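Local coordinates for protein putative thiosulfate sulfurtransferase YNJE (Escherichia coli, PDB 2WLR) that catalyses the transfer of sulfur from thiosulfate to cyanide, giving thiocyanate and sulfite, as a periplasmic monomer built from rhodanese domains, at residues Ile355-Gln360 with Met381-Val386; Pro181-Val186 with Gly392-Ser397. All coordinates share one frame; numbering follows the deposited sequence.

Contact 1: residues Ile355-Gln360 with Met381-Val386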
ATOM      1  N   ILE A 355      14.310  -3.398  10.051  1.00 12.26           N
ATOM      2  CA  ILE A 355      13.043  -4.087   9.795  1.00 12.19           C
ATOM      3  C   ILE A 355      13.187  -4.886   8.490  1.00 12.29           C
ATOM      4  O   ILE A 355      13.461  -4.318   7.444  1.00 13.13           O
ATOM      5  CB  ILE A 355      11.926  -3.080   9.653  1.00 10.91           C
ATOM      6  CG1 ILE A 355      11.773  -2.214  10.910  1.00  9.99           C
ATOM      7  CG2 ILE A 355      10.585  -3.772   9.283  1.00 11.35           C
ATOM      8  CD1 ILE A 355      11.088  -0.856  10.670  1.00 10.85           C
ATOM      9  N   LYS A 356      13.038  -6.198   8.570  1.00 12.55           N
ATOM     10  CA  LYS A 356      13.485  -7.092   7.521  1.00 13.46           C
ATOM     11  C   LYS A 356      12.482  -8.227   7.332  1.00 12.62           C
ATOM     12  O   LYS A 356      11.829  -8.619   8.293  1.00 12.10           O
ATOM     13  CB  LYS A 356      14.865  -7.649   7.905  1.00 14.86           C
ATOM     14  CG  LYS A 356      15.942  -6.597   8.091  1.00 18.16           C
ATOM     15  CD  LYS A 356      17.276  -7.174   8.542  1.00 21.62           C
ATOM     16  CE  LYS A 356      18.317  -6.058   8.600  1.00 24.32           C
ATOM     17  NZ  LYS A 356      19.634  -6.554   9.115  1.00 26.95           N
ATOM     18  N   PRO A 357      12.332  -8.737   6.093  1.00 13.41           N
ATOM     19  CA  PRO A 357      11.244  -9.648   5.784  1.00 14.33           C
ATOM     20  C   PRO A 357      11.310 -10.994   6.514  1.00 15.42           C
ATOM     21  O   PRO A 357      10.302 -11.652   6.696  1.00 15.74           O
ATOM     22  CB  PRO A 357      11.367  -9.863   4.266  1.00 15.12           C
ATOM     23  CG  PRO A 357      12.678  -9.348   3.875  1.00 14.38           C
ATOM     24  CD  PRO A 357      13.126  -8.380   4.902  1.00 13.32           C
ATOM     25  N   GLU A 358      12.501 -11.407   6.912  1.00 16.23           N
ATOM     26  CA  GLU A 358      12.653 -12.705   7.590  1.00 17.57           C
ATOM     27  C   GLU A 358      12.217 -12.641   9.062  1.00 17.09           C
ATOM     28  O   GLU A 358      12.112 -13.674   9.735  1.00 19.08           O
ATOM     29  CB  GLU A 358      14.100 -13.216   7.465  1.00 18.82           C
ATOM     30  CG  GLU A 358      15.163 -12.333   8.114  1.00 22.33           C
ATOM     31  CD  GLU A 358      15.826 -11.323   7.156  1.00 27.17           C
ATOM     32  OE1 GLU A 358      15.174 -10.848   6.191  1.00 25.38           O
ATOM     33  OE2 GLU A 358      17.026 -11.010   7.378  1.00 31.47           O
ATOM     34  N   GLN A 359      11.949 -11.428   9.545  1.00 13.93           N
ATOM     35  CA  GLN A 359      11.510 -11.189  10.914  1.00 12.22           C
ATOM     36  C   GLN A 359      10.020 -11.427  11.070  1.00 12.36           C
ATOM     37  O   GLN A 359       9.254 -11.371  10.114  1.00 12.90           O
ATOM     38  CB  GLN A 359      11.783  -9.745  11.339  1.00 12.04           C
ATOM     39  CG  GLN A 359      13.256  -9.366  11.481  1.00 11.65           C
ATOM     40  CD  GLN A 359      13.428  -7.867  11.716  1.00 12.48           C
ATOM     41  OE1 GLN A 359      12.554  -7.070  11.371  1.00 14.37           O
ATOM     42  NE2 GLN A 359      14.555  -7.474  12.308  1.00 14.38           N
ATOM     43  N   GLN A 360       9.600 -11.652  12.317  1.00 12.05           N
ATOM     44  CA  GLN A 360       8.201 -11.505  12.682  1.00 11.84           C
ATOM     45  C   GLN A 360       8.012 -10.016  12.873  1.00 11.10           C
ATOM     46  O   GLN A 360       8.646  -9.424  13.738  1.00 12.88           O
ATOM     47  CB  GLN A 360       7.843 -12.229  13.986  1.00 12.98           C
ATOM     48  CG  GLN A 360       6.396 -11.986  14.390  1.00 13.62           C
ATOM     49  CD  GLN A 360       5.936 -12.773  15.597  1.00 16.21           C
ATOM     50  OE1 GLN A 360       6.721 -13.458  16.223  1.00 18.15           O
ATOM     51  NE2 GLN A 360       4.624 -12.686  15.914  1.00 18.17           N
HETATM   52  N   MSE A 381       3.814  -7.406  -0.821  1.00  8.80           N
HETATM   53  CA  MSE A 381       5.256  -7.560  -1.008  1.00 10.08           C
HETATM   54  C   MSE A 381       5.754  -8.959  -0.687  1.00 10.34           C
HETATM   55  O   MSE A 381       6.950  -9.240  -0.856  1.00 11.55           O
HETATM   56  CB  MSE A 381       5.994  -6.546  -0.138  1.00 10.34           C
HETATM   57  CG  MSE A 381       5.925  -5.155  -0.688  1.00 11.32           C
HETATM   58 SE   MSE A 381       6.311  -3.720   0.614  1.00 14.37          SE
HETATM   59  CE  MSE A 381       8.131  -3.988   1.073  1.00  7.74           C
ATOM     60  N   GLY A 382       4.883  -9.812  -0.148  1.00 11.05           N
ATOM     61  CA  GLY A 382       5.224 -11.194   0.117  1.00 11.18           C
ATOM     62  C   GLY A 382       5.886 -11.413   1.458  1.00 11.68           C
ATOM     63  O   GLY A 382       6.460 -12.478   1.685  1.00 13.11           O
ATOM     64  N   TRP A 383       5.802 -10.448   2.377  1.00 11.03           N
ATOM     65  CA  TRP A 383       6.380 -10.649   3.696  1.00 11.26           C
ATOM     66  C   TRP A 383       5.500 -11.668   4.422  1.00 12.18           C
ATOM     67  O   TRP A 383       4.287 -11.501   4.474  1.00 12.95           O
ATOM     68  CB  TRP A 383       6.447  -9.323   4.457  1.00 10.41           C
ATOM     69  CG  TRP A 383       7.515  -8.429   3.960  1.00  8.84           C
ATOM     70  CD1 TRP A 383       7.959  -8.296   2.671  1.00 12.17           C
ATOM     71  CD2 TRP A 383       8.365  -7.619   4.767  1.00  9.43           C
ATOM     72  NE1 TRP A 383       9.021  -7.418   2.639  1.00 10.95           N
ATOM     73  CE2 TRP A 383       9.285  -6.983   3.911  1.00 11.31           C
ATOM     74  CE3 TRP A 383       8.417  -7.345   6.132  1.00  9.38           C
ATOM     75  CZ2 TRP A 383      10.266  -6.102   4.389  1.00 11.11           C
ATOM     76  CZ3 TRP A 383       9.394  -6.481   6.616  1.00  9.91           C
ATOM     77  CH2 TRP A 383      10.307  -5.865   5.747  1.00 10.73           C
ATOM     78  N   LYS A 384       6.107 -12.732   4.939  1.00 14.23           N
ATOM     79  CA  LYS A 384       5.344 -13.933   5.323  1.00 15.27           C
ATOM     80  C   LYS A 384       4.850 -13.880   6.758  1.00 15.23           C
ATOM     81  O   LYS A 384       3.967 -14.644   7.124  1.00 16.83           O
ATOM     82  CB  LYS A 384       6.167 -15.213   5.119  1.00 16.90           C
ATOM     83  CG  LYS A 384       6.586 -15.458   3.678  1.00 19.77           C
ATOM     84  CD  LYS A 384       7.307 -16.781   3.491  1.00 25.50           C
ATOM     85  CE  LYS A 384       7.785 -16.964   2.042  1.00 27.23           C
ATOM     86  NZ  LYS A 384       8.843 -15.957   1.640  1.00 30.76           N
ATOM     87  N   ASN A 385       5.408 -12.987   7.565  1.00 13.74           N
ATOM     88  CA  ASN A 385       5.094 -12.952   8.978  1.00 14.21           C
ATOM     89  C   ASN A 385       4.817 -11.550   9.424  1.00 13.14           C
ATOM     90  O   ASN A 385       5.583 -10.954  10.183  1.00 15.49           O
ATOM     91  CB  ASN A 385       6.254 -13.514   9.812  1.00 15.57           C
ATOM     92  CG  ASN A 385       5.803 -14.007  11.155  1.00 19.26           C
ATOM     93  OD1 ASN A 385       4.623 -13.890  11.495  1.00 26.12           O
ATOM     94  ND2 ASN A 385       6.732 -14.582  11.936  1.00 22.36           N
ATOM     95  N   VAL A 386       3.691 -11.031   8.980  1.00 11.33           N
ATOM     96  CA  VAL A 386       3.297  -9.677   9.341  1.00 10.67           C
ATOM     97  C   VAL A 386       1.972  -9.664  10.099  1.00 10.23           C
ATOM     98  O   VAL A 386       1.141 -10.561   9.955  1.00 10.42           O
ATOM     99  CB  VAL A 386       3.267  -8.714   8.124  1.00 11.46           C
ATOM    100  CG1 VAL A 386       4.703  -8.384   7.629  1.00 12.70           C
ATOM    101  CG2 VAL A 386       2.380  -9.228   6.985  1.00 12.51           C
TER
HETATM  102  O   HOH W   1       7.643 -11.031   7.623  1.00 12.17           O
HETATM  103  O   HOH W   2       8.973 -12.964   4.642  1.00 18.93           O
HETATM  104  O   HOH W   3       9.648 -15.149  11.191  1.00 29.00           O
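Pro357 lies flat against the indole of Trp383, its CA 3.5 Å from the centroid of the six-membered ring and only 6° off the ring normal, a CH-pi contact over the face. Trp383 reaches this place from CB with CG anti to the carbonyl carbon (chi1 -74°). CG, CD1 and NE1 meet Pro357 CB, and CD2 and CE3 lie against Pro357 CA. Trp383 CE2 sits 3.6 Å from Pro357 CB. CZ2 lies by Pro357 CD, CZ3 by the carbonyl group of Lys356, and the tip, Trp383 CH2, comes within 3.5 Å of Pro357 N. Beyond the ring, Ile355 CG2 touches CZ3, the two side chains crossing at about a right angle, while Trp350 of helix 343-351 meets the indole edge-to-face. Beside this stack, waters join the two loops. One gives a hydrogen bond to Pro357 O and takes one from Lys384 N; another accepts from Asn385 N and lies within hydrogen-bonding distance of Pro357 O (2.9 Å) and Gln359 O (3.0 Å). The Asn385 side chain crosses that of Gln360 obliquely, ND2 3.3 Å from Gln360 CB and the amide planes 13° apart; ND2 gives its hydrogen bond to a third water, which bonds on to Glu358 O. Pro357 sits in a type I beta turn from Lys356 to Gln359, whose OE1 accepts hydrogen bonds from Lys356 N, above its carbonyl plane, and from Ser289. Gly382 ends helix 369-380 in a Schellman motif. The loops lead from helices 343-351 and 369-380 into neighbouring parallel strands, 360-363 and 386-389, the helix-to-strand connections of the alpha/beta rhodanese fold.

Contact 2: residues Pro181-Val186 with Gly392-Ser397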
ATOM      1  N   PRO A 181     -13.721   1.399  23.855  1.00 17.50           N
ATOM      2  CA  PRO A 181     -12.952   2.509  24.400  1.00 17.36           C
ATOM      3  C   PRO A 181     -11.521   2.682  23.883  1.00 17.15           C
ATOM      4  O   PRO A 181     -10.906   3.717  24.131  1.00 17.28           O
ATOM      5  CB  PRO A 181     -12.888   2.154  25.885  1.00 17.65           C
ATOM      6  CG  PRO A 181     -12.773   0.723  25.867  1.00 18.76           C
ATOM      7  CD  PRO A 181     -13.736   0.266  24.789  1.00 18.65           C
ATOM      8  N   LEU A 182     -10.991   1.695  23.168  1.00 16.04           N
ATOM      9  CA  LEU A 182      -9.595   1.735  22.736  1.00 15.53           C
ATOM     10  C   LEU A 182      -9.422   1.877  21.234  1.00 13.67           C
ATOM     11  O   LEU A 182      -8.314   1.969  20.753  1.00 13.64           O
ATOM     12  CB  LEU A 182      -8.859   0.479  23.202  1.00 16.05           C
ATOM     13  CG  LEU A 182      -8.140   0.480  24.550  1.00 19.50           C
ATOM     14  CD1 LEU A 182      -7.461  -0.887  24.707  1.00 21.60           C
ATOM     15  CD2 LEU A 182      -7.099   1.595  24.667  1.00 21.50           C
ATOM     16  N   TRP A 183     -10.517   1.920  20.493  1.00 11.91           N
ATOM     17  CA  TRP A 183     -10.435   1.856  19.026  1.00 10.75           C
ATOM     18  C   TRP A 183      -9.680   0.610  18.544  1.00 10.46           C
ATOM     19  O   TRP A 183      -8.906   0.655  17.612  1.00 10.02           O
ATOM     20  CB  TRP A 183      -9.934   3.189  18.425  1.00 11.17           C
ATOM     21  CG  TRP A 183     -10.933   4.239  18.705  1.00 12.16           C
ATOM     22  CD1 TRP A 183     -10.815   5.256  19.599  1.00 14.79           C
ATOM     23  CD2 TRP A 183     -12.267   4.299  18.208  1.00 10.75           C
ATOM     24  NE1 TRP A 183     -11.972   5.988  19.638  1.00 14.39           N
ATOM     25  CE2 TRP A 183     -12.890   5.417  18.810  1.00 12.13           C
ATOM     26  CE3 TRP A 183     -12.991   3.546  17.288  1.00 10.86           C
ATOM     27  CZ2 TRP A 183     -14.212   5.795  18.513  1.00 12.81           C
ATOM     28  CZ3 TRP A 183     -14.295   3.906  16.993  1.00 13.32           C
ATOM     29  CH2 TRP A 183     -14.895   5.034  17.610  1.00 13.69           C
ATOM     30  N   ASN A 184      -9.968  -0.491  19.215  1.00 10.31           N
ATOM     31  CA  ASN A 184      -9.641  -1.809  18.750  1.00 10.36           C
ATOM     32  C   ASN A 184     -10.818  -2.365  17.975  1.00  9.81           C
ATOM     33  O   ASN A 184     -11.946  -1.881  18.046  1.00  9.76           O
ATOM     34  CB  ASN A 184      -9.249  -2.734  19.915  1.00 10.24           C
ATOM     35  CG  ASN A 184      -7.790  -2.567  20.321  1.00 11.41           C
ATOM     36  OD1 ASN A 184      -7.063  -1.748  19.718  1.00  9.74           O
ATOM     37  ND2 ASN A 184      -7.338  -3.340  21.289  1.00 16.06           N
ATOM     38  N   LYS A 185     -10.535  -3.397  17.191  1.00  9.33           N
ATOM     39  CA  LYS A 185     -11.580  -4.067  16.433  1.00  9.87           C
ATOM     40  C   LYS A 185     -12.685  -4.568  17.368  1.00 10.02           C
ATOM     41  O   LYS A 185     -12.460  -4.897  18.531  1.00 11.38           O
ATOM     42  CB  LYS A 185     -11.017  -5.236  15.619  1.00  9.58           C
ATOM     43  CG  LYS A 185     -10.467  -6.387  16.441  1.00 10.18           C
ATOM     44  CD  LYS A 185     -10.015  -7.510  15.534  1.00 11.23           C
ATOM     45  CE  LYS A 185      -9.057  -8.433  16.243  1.00 13.42           C
ATOM     46  NZ  LYS A 185      -9.670  -9.049  17.441  1.00 13.45           N
ATOM     47  N   VAL A 186     -13.897  -4.586  16.836  1.00 10.57           N
ATOM     48  CA  VAL A 186     -15.024  -5.226  17.550  1.00 10.70           C
ATOM     49  C   VAL A 186     -14.830  -6.745  17.718  1.00 10.48           C
ATOM     50  O   VAL A 186     -13.961  -7.369  17.111  1.00 10.58           O
ATOM     51  CB  VAL A 186     -16.376  -4.896  16.840  1.00 10.21           C
ATOM     52  CG1 VAL A 186     -16.616  -3.339  16.831  1.00 11.10           C
ATOM     53  CG2 VAL A 186     -16.432  -5.497  15.417  1.00 11.13           C
ATOM     54  N   GLY A 392      -1.781  -0.373  19.844  1.00 10.94           N
ATOM     55  CA  GLY A 392      -0.872   0.697  19.487  1.00 11.06           C
ATOM     56  C   GLY A 392      -0.487   1.575  20.652  1.00 11.68           C
ATOM     57  O   GLY A 392      -0.438   1.142  21.819  1.00 11.37           O
ATOM     58  N   TRP A 393      -0.221   2.828  20.334  1.00 11.55           N
ATOM     59  CA  TRP A 393       0.226   3.768  21.345  1.00 12.25           C
ATOM     60  C   TRP A 393      -0.907   4.094  22.312  1.00 13.14           C
ATOM     61  O   TRP A 393      -0.676   4.309  23.499  1.00 13.00           O
ATOM     62  CB  TRP A 393       0.770   5.030  20.679  1.00 13.38           C
ATOM     63  CG  TRP A 393       1.063   6.117  21.673  1.00 12.11           C
ATOM     64  CD1 TRP A 393       0.412   7.295  21.803  1.00 15.69           C
ATOM     65  CD2 TRP A 393       2.127   6.123  22.629  1.00 14.28           C
ATOM     66  NE1 TRP A 393       0.985   8.041  22.823  1.00 16.37           N
ATOM     67  CE2 TRP A 393       2.033   7.336  23.344  1.00 14.47           C
ATOM     68  CE3 TRP A 393       3.111   5.207  22.975  1.00 13.57           C
ATOM     69  CZ2 TRP A 393       2.918   7.655  24.395  1.00 14.15           C
ATOM     70  CZ3 TRP A 393       3.980   5.504  24.005  1.00 13.19           C
ATOM     71  CH2 TRP A 393       3.884   6.736  24.692  1.00 14.76           C
ATOM     72  N   TYR A 394      -2.140   4.115  21.839  1.00 13.11           N
ATOM     73  CA  TYR A 394      -3.269   4.380  22.740  1.00 12.91           C
ATOM     74  C   TYR A 394      -3.369   3.384  23.876  1.00 13.25           C
ATOM     75  O   TYR A 394      -3.542   3.758  25.031  1.00 15.21           O
ATOM     76  CB  TYR A 394      -4.597   4.385  21.951  1.00 13.49           C
ATOM     77  CG  TYR A 394      -5.810   5.042  22.596  1.00 13.39           C
ATOM     78  CD1 TYR A 394      -5.691   5.955  23.653  1.00 14.25           C
ATOM     79  CD2 TYR A 394      -7.081   4.804  22.106  1.00 14.01           C
ATOM     80  CE1 TYR A 394      -6.820   6.551  24.219  1.00 15.19           C
ATOM     81  CE2 TYR A 394      -8.200   5.392  22.662  1.00 16.13           C
ATOM     82  CZ  TYR A 394      -8.063   6.286  23.702  1.00 16.29           C
ATOM     83  OH  TYR A 394      -9.216   6.853  24.210  1.00 19.79           O
ATOM     84  N   GLU A 395      -3.260   2.105  23.565  1.00 13.91           N
ATOM     85  CA  GLU A 395      -3.282   1.092  24.590  1.00 14.02           C
ATOM     86  C   GLU A 395      -2.008   1.127  25.421  1.00 14.35           C
ATOM     87  O   GLU A 395      -2.082   1.133  26.668  1.00 14.01           O
ATOM     88  CB  GLU A 395      -3.487  -0.282  23.971  1.00 13.62           C
ATOM     89  CG  GLU A 395      -3.679  -1.363  25.032  1.00 14.58           C
ATOM     90  CD  GLU A 395      -3.691  -2.755  24.498  1.00 18.20           C
ATOM     91  OE1 GLU A 395      -2.998  -3.058  23.493  1.00 18.65           O
ATOM     92  OE2 GLU A 395      -4.386  -3.560  25.145  1.00 19.38           O
ATOM     93  N   TRP A 396      -0.855   1.124  24.765  1.00 14.18           N
ATOM     94  CA  TRP A 396       0.434   1.001  25.461  1.00 14.89           C
ATOM     95  C   TRP A 396       0.542   2.069  26.526  1.00 15.92           C
ATOM     96  O   TRP A 396       0.834   1.769  27.696  1.00 16.15           O
ATOM     97  CB  TRP A 396       1.577   1.139  24.465  1.00 13.50           C
ATOM     98  CG  TRP A 396       2.926   0.877  25.019  1.00 12.80           C
ATOM     99  CD1 TRP A 396       3.808   1.791  25.480  1.00 14.86           C
ATOM    100  CD2 TRP A 396       3.573  -0.384  25.084  1.00 12.75           C
ATOM    101  NE1 TRP A 396       4.961   1.186  25.853  1.00 13.32           N
ATOM    102  CE2 TRP A 396       4.861  -0.160  25.632  1.00 15.13           C
ATOM    103  CE3 TRP A 396       3.199  -1.694  24.753  1.00 14.73           C
ATOM    104  CZ2 TRP A 396       5.767  -1.188  25.852  1.00 15.71           C
ATOM    105  CZ3 TRP A 396       4.108  -2.714  24.977  1.00 16.29           C
ATOM    106  CH2 TRP A 396       5.378  -2.453  25.516  1.00 16.48           C
ATOM    107  N   SER A 397       0.257   3.302  26.150  1.00 16.67           N
ATOM    108  CA  SER A 397       0.468   4.445  27.025  1.00 18.05           C
ATOM    109  C   SER A 397      -0.660   4.637  28.034  1.00 19.31           C
ATOM    110  O   SER A 397      -0.571   5.518  28.897  1.00 20.52           O
ATOM    111  CB  SER A 397       0.705   5.719  26.190  1.00 17.93           C
ATOM    112  OG  SER A 397      -0.444   6.152  25.473  1.00 17.87           O
TER
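Tyr394 and Glu395, on helix 392-396, receive Leu182 from the loop ahead of the short, weakly bonded strand 184-185, so that the contact joins two rhodanese-like domains of the chain. The tight part is built round Leu182. Its CD2 stands over one face of the Tyr394 ring, offset toward the rim and 4.1 Å from Tyr394 CD2, and also lies close to the helix backbone at Glu395 CA. The other branch, Leu182 CD1, packs 3.8 Å from Glu395 CG, against the aliphatic part of that side chain. Glu395 CG is anti to the backbone N (chi1 -173°) and the chain runs on extended, which carries the carboxylate past the leucine; OE1 is hydrogen-bonded to Tyr389 OH. Carbonyl oxygens also meet the tyrosine: Leu182 O is 3.4 Å from Tyr394 CD2, and Pro181 O, from a proline that follows a cis peptide bond, approaches Tyr394 CE2 at 3.5 Å. The looser side is toward Trp183, whose indole offers an edge, CD1 lying near Tyr394 CE2 with little area shared. The nearest atoms of the Trp183 side chain and a bound EPE buffer molecule are about 3 Å apart, and none of the touching residues is fully buried, as suits a surface contact. Tyr308 closes on Tyr394 edge-to-face. About 10 Å separates the side chain of Tyr394 from that of Arg370, which by similarity binds substrate. Within the helix turn, Trp393 O accepts two hydrogen bonds from one residue, Ser397 N and Ser397 OG reaching it from opposite faces of its carbonyl plane, with OG the nearer at 2.7 Å.

In the fold
Contact 1 works inside one rhodanese-like domain, contact 2 between two of them. The segments of contact 1 run into strands 360-363 and 386-389 and meet partly buried; contact 2 lies at the surface. The centre of contact 1 is about 15 Å, that of contact 2 about 23 Å, from the centre of the chain. Strand 386-389, which begins at the end of contact 1, leads on to helix 392-396 of contact 2, linking the two, although their nearest atoms remain about 12 Å apart. In contact 1 a proline and an indole pack face-on and waters bridge backbone groups; contact 2 relies on leucine methyls, a tyrosine ring and the aliphatic part of a glutamate.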